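Local coordinates for antifreeze protein (Marinomonas primoryensis, PDB 5JUH) that forms the C-terminal, calcium-binding RTX domain of a giant adhesin that attaches its Antarctic bacterium to diatoms and ice, and is probably exported by type I secretion, at residues 136-140 and 141-145; 151-155 and 156-160. All blocks are in the same frame, centred on the assembly; numbering follows the deposited sequence.

Contact 1: residues 136-140 and 141-145; sequences KDADV and DAVTQ. With CA (calcium ion), chain F.
Asp139 OD1 accepts from two backbone N-H groups at the start of helix 140-150. The sounder bond comes from Ala142 N, 3.0 Å from Asp139 OD1 and nearly straight; it reaches the oxygen on its syn side, 29° out of the carboxylate plane. Asp141 N lies 2.8 Å from the same OD1, but the bend at its hydrogen makes this a weak bond. Asp139 can curl forward over the helix end because its CG sits between its own backbone N and carbonyl carbon (chi1 62°). Its negative charge would be expected to interact favourably with the helix dipole, although the carboxylate of Asp141, a like charge, is also nearby.

At the next residue, Val140 O is held by two donors of Thr144: Thr144 N, 3.0 Å from Val140 O, arrives from above the carbonyl plane, while the Thr144 hydroxyl OG1, 2.8 Å from that oxygen, comes in closer to the plane. With OG1 beside its own backbone N (chi1 -66°), the hydroxyl turns back along the helix to this carbonyl. Val143 N completes the first turn by bonding to Asp139 O at 3.1 Å.

Packing here is slight. The CG2 branch of Val143 meets the Ala138 methyl CB at 4.0 Å, and the buried Val143 also rests, with Val140 and Thr144, on Tyr197 of strand 195-200. Further out in the preceding loop, Lys136 O, with four waters, holds a calcium ion at 2.3 Å; water 1 also donates to Asp137 OD1. Asp139 is thus a classic aspartate N-cap, its side chain receiving N-H groups of the first turn of helix 140-150.

Contact 2: residues 151-155 and 156-160; sequences VKVTD and GHVKV
Lys159 N donates to Lys152 O at 2.9 Å, and the same oxygen also takes a hydrogen from water 5. Across the same pair Lys152 N donates to Lys159 O, so the two lysines form a hydrogen-bonded pair in the antiparallel beta hairpin of strands 151-154 and 157-160. Val158 CA adds a CA-H...O contact to Lys152 O, 3.4 Å away. A second hydrogen-bonded pair, Thr154 with His157, closes the hairpin at a type II turn, whose third residue, Gly156, has a positive phi (92°) where a CB would run into the carbonyl oxygen of Asp155.

The valines line one face. Val151 CG1 meets Val158 CG1 at 3.9 Å, the side chains crossing at a slant, and Val153 CG1 lies 4.3 Å from Val158 CG2. Ile188 of strand 187-192 and Val165 of strand 163-168 pack against this layer, which Leu127 reaches at the Val151-Val160 end.

The lysines, Thr154 and His157 occupy the other face, where Asp164 salt-bridges Lys159 NZ and accepts from His157 ND1. Water 5 links this surface to the backbone, donating to Lys152 O and, weakly, to His157 O, and bonding to Thr154 OG1. A chi1 of 58° swings that hydroxyl over its own backbone, where OG1 lies 3.4 Å from His157 CB.

Contacts 1 and 2 follow one another along the chain: the helix capped in contact 1 runs straight into the first strand of contact 2. Their centres are 21 Å apart, and their nearest atoms, about 7 Å apart, do not touch. Contact 1 sits at the surface and depends on polar bonds around a helix end, with one buried valine, Val143, touching Tyr197 of strand 195-200. Contact 2 lies nearer the centre of the chain and is two-sided, with four buried valines on one face and charged or polar groups on the other. Strand 151-154 is the outermost strand of its mixed sheet, though Val153 also makes backbone hydrogen bonds with Asp202; 157-160 lies between 151-154 and 163-168, antiparallel to both.

Contact 1: residues 136-140 and 141-145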
# COMPACT_ATOMS: atom_id res chain seq x y z
N LYS A 136 -5.81 -18.27 7.56
CA LYS A 136 -6.61 -17.90 8.73
C LYS A 136 -5.93 -18.17 10.10
O LYS A 136 -6.35 -17.57 11.07
CB LYS A 136 -8.05 -18.50 8.67
CG LYS A 136 -7.99 -20.01 8.79
CD LYS A 136 -9.35 -20.66 8.88
CE LYS A 136 -10.22 -20.28 7.70
NZ LYS A 136 -11.50 -21.05 7.68
N ASP A 137 -4.98 -19.11 10.16
CA ASP A 137 -4.36 -19.47 11.42
C ASP A 137 -3.02 -18.79 11.65
O ASP A 137 -2.35 -19.06 12.67
CB ASP A 137 -4.25 -20.98 11.62
CG ASP A 137 -5.61 -21.68 11.63
OD1 ASP A 137 -6.64 -21.08 12.06
OD2 ASP A 137 -5.60 -22.87 11.19
N ALA A 138 -2.61 -17.87 10.75
CA ALA A 138 -1.31 -17.24 10.93
C ALA A 138 -1.36 -16.18 12.00
O ALA A 138 -2.33 -15.39 12.12
CB ALA A 138 -0.88 -16.61 9.60
N ASP A 139 -0.24 -16.06 12.71
CA ASP A 139 0.01 -15.03 13.67
C ASP A 139 0.68 -13.81 13.04
O ASP A 139 1.14 -13.86 11.93
CB ASP A 139 0.74 -15.53 14.91
CG ASP A 139 2.07 -16.06 14.62
OD1 ASP A 139 2.91 -15.32 14.05
OD2 ASP A 139 2.38 -17.27 14.92
N VAL A 140 0.90 -12.75 13.83
CA VAL A 140 1.41 -11.50 13.25
C VAL A 140 2.91 -11.67 12.94
O VAL A 140 3.40 -10.87 12.12
CB VAL A 140 1.16 -10.28 14.14
CG1 VAL A 140 -0.34 -10.02 14.36
CG2 VAL A 140 1.91 -10.40 15.46
N ASP A 141 3.67 -12.63 13.53
CA ASP A 141 5.07 -12.78 13.12
C ASP A 141 5.16 -13.49 11.82
O ASP A 141 5.93 -13.07 10.92
CB ASP A 141 5.83 -13.51 14.17
CG ASP A 141 7.24 -13.53 13.86
OD1 ASP A 141 7.75 -12.41 13.60
OD2 ASP A 141 7.86 -14.58 13.71
N ALA A 142 4.36 -14.48 11.56
CA ALA A 142 4.31 -15.12 10.25
C ALA A 142 3.88 -14.21 9.17
O ALA A 142 4.47 -14.21 8.07
CB ALA A 142 3.42 -16.38 10.28
N VAL A 143 2.92 -13.33 9.47
CA VAL A 143 2.46 -12.38 8.46
C VAL A 143 3.55 -11.38 8.17
O VAL A 143 3.89 -11.03 7.02
CB VAL A 143 1.14 -11.71 8.89
CG1 VAL A 143 0.81 -10.64 7.80
CG2 VAL A 143 0.05 -12.75 8.88
N THR A 144 4.20 -10.87 9.23
CA THR A 144 5.32 -9.91 9.07
C THR A 144 6.40 -10.50 8.18
O THR A 144 6.92 -9.82 7.27
CB THR A 144 5.92 -9.51 10.46
OG1 THR A 144 4.94 -8.81 11.13
CG2 THR A 144 7.17 -8.65 10.26
N GLN A 145 6.79 -11.79 8.41
CA GLN A 145 7.84 -12.40 7.63
C GLN A 145 7.44 -12.49 6.15
O GLN A 145 8.21 -12.19 5.23
CB GLN A 145 8.04 -13.81 8.21
CG GLN A 145 9.21 -14.44 8.12
CD GLN A 145 9.44 -15.67 9.08
OE1 GLN A 145 8.75 -16.03 10.10
NE2 GLN A 145 10.44 -16.34 8.67
CA CA F . -7.71 -16.66 12.69
O HOH W 1 -8.49 -18.96 12.49
O HOH W 2 -6.49 -17.70 14.48
O HOH W 3 -9.15 -15.92 11.03
O HOH W 4 -9.53 -16.86 14.35

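Contact 2: residues 151-155 and 156-160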
# COMPACT_ATOMS: atom_id res chain seq x y z
N VAL A 151 6.65 -7.74 -0.14
CA VAL A 151 6.28 -6.38 -0.41
C VAL A 151 7.58 -5.55 -0.47
O VAL A 151 8.33 -5.48 0.52
CB VAL A 151 5.32 -5.79 0.66
CG1 VAL A 151 5.01 -4.34 0.31
CG2 VAL A 151 4.09 -6.65 0.79
N LYS A 152 7.91 -4.97 -1.60
CA LYS A 152 9.12 -4.20 -1.79
C LYS A 152 8.73 -2.74 -1.80
O LYS A 152 8.07 -2.25 -2.76
CB LYS A 152 9.80 -4.63 -3.06
CG LYS A 152 10.28 -6.06 -3.03
CD LYS A 152 11.73 -6.22 -3.21
CE LYS A 152 12.32 -7.52 -2.73
NZ LYS A 152 11.25 -8.63 -2.66
N VAL A 153 9.20 -2.01 -0.78
CA VAL A 153 8.85 -0.57 -0.61
C VAL A 153 10.09 0.25 -0.93
O VAL A 153 11.16 0.01 -0.33
CB VAL A 153 8.40 -0.31 0.81
CG1 VAL A 153 7.93 1.09 0.89
CG2 VAL A 153 7.26 -1.30 1.14
N THR A 154 9.97 1.20 -1.87
CA THR A 154 11.07 2.11 -2.15
C THR A 154 10.50 3.50 -2.24
O THR A 154 9.30 3.69 -2.10
CB THR A 154 11.85 1.72 -3.40
OG1 THR A 154 10.92 1.69 -4.50
CG2 THR A 154 12.52 0.40 -3.20
N ASP A 155 11.36 4.51 -2.45
CA ASP A 155 10.82 5.87 -2.46
C ASP A 155 9.90 6.13 -3.67
O ASP A 155 10.37 6.36 -4.76
CB ASP A 155 11.98 6.91 -2.47
CG ASP A 155 11.50 8.31 -2.40
OD1 ASP A 155 10.26 8.54 -2.18
OD2 ASP A 155 12.44 9.20 -2.42
N GLY A 156 8.63 6.13 -3.44
CA GLY A 156 7.60 6.34 -4.51
C GLY A 156 7.06 5.13 -5.19
O GLY A 156 6.27 5.27 -6.15
N HIS A 157 7.48 3.95 -4.69
CA HIS A 157 6.99 2.73 -5.27
C HIS A 157 6.70 1.69 -4.17
O HIS A 157 7.45 1.54 -3.20
CB HIS A 157 8.00 2.07 -6.24
CG HIS A 157 8.22 2.88 -7.47
ND1 HIS A 157 7.51 2.63 -8.63
CD2 HIS A 157 8.97 3.96 -7.66
CE1 HIS A 157 7.82 3.56 -9.50
NE2 HIS A 157 8.68 4.38 -8.93
N VAL A 158 5.69 0.86 -4.48
CA VAL A 158 5.43 -0.34 -3.67
C VAL A 158 5.12 -1.44 -4.67
O VAL A 158 4.22 -1.29 -5.53
CB VAL A 158 4.21 -0.10 -2.71
CG1 VAL A 158 3.90 -1.35 -1.91
CG2 VAL A 158 4.49 1.06 -1.76
N LYS A 159 5.83 -2.54 -4.56
CA LYS A 159 5.75 -3.62 -5.54
C LYS A 159 5.47 -4.92 -4.82
O LYS A 159 6.01 -5.14 -3.79
CB LYS A 159 7.04 -3.72 -6.37
CG LYS A 159 7.25 -2.45 -7.23
CD LYS A 159 8.54 -2.66 -7.98
CE LYS A 159 9.03 -1.40 -8.61
NZ LYS A 159 8.49 -1.04 -9.85
N VAL A 160 4.68 -5.76 -5.50
CA VAL A 160 4.48 -7.18 -5.10
C VAL A 160 4.77 -8.05 -6.26
O VAL A 160 4.28 -7.76 -7.29
CB VAL A 160 3.03 -7.38 -4.53
CG1 VAL A 160 2.84 -8.81 -4.18
CG2 VAL A 160 2.73 -6.56 -3.28
O HOH W 5 9.42 -0.77 -4.79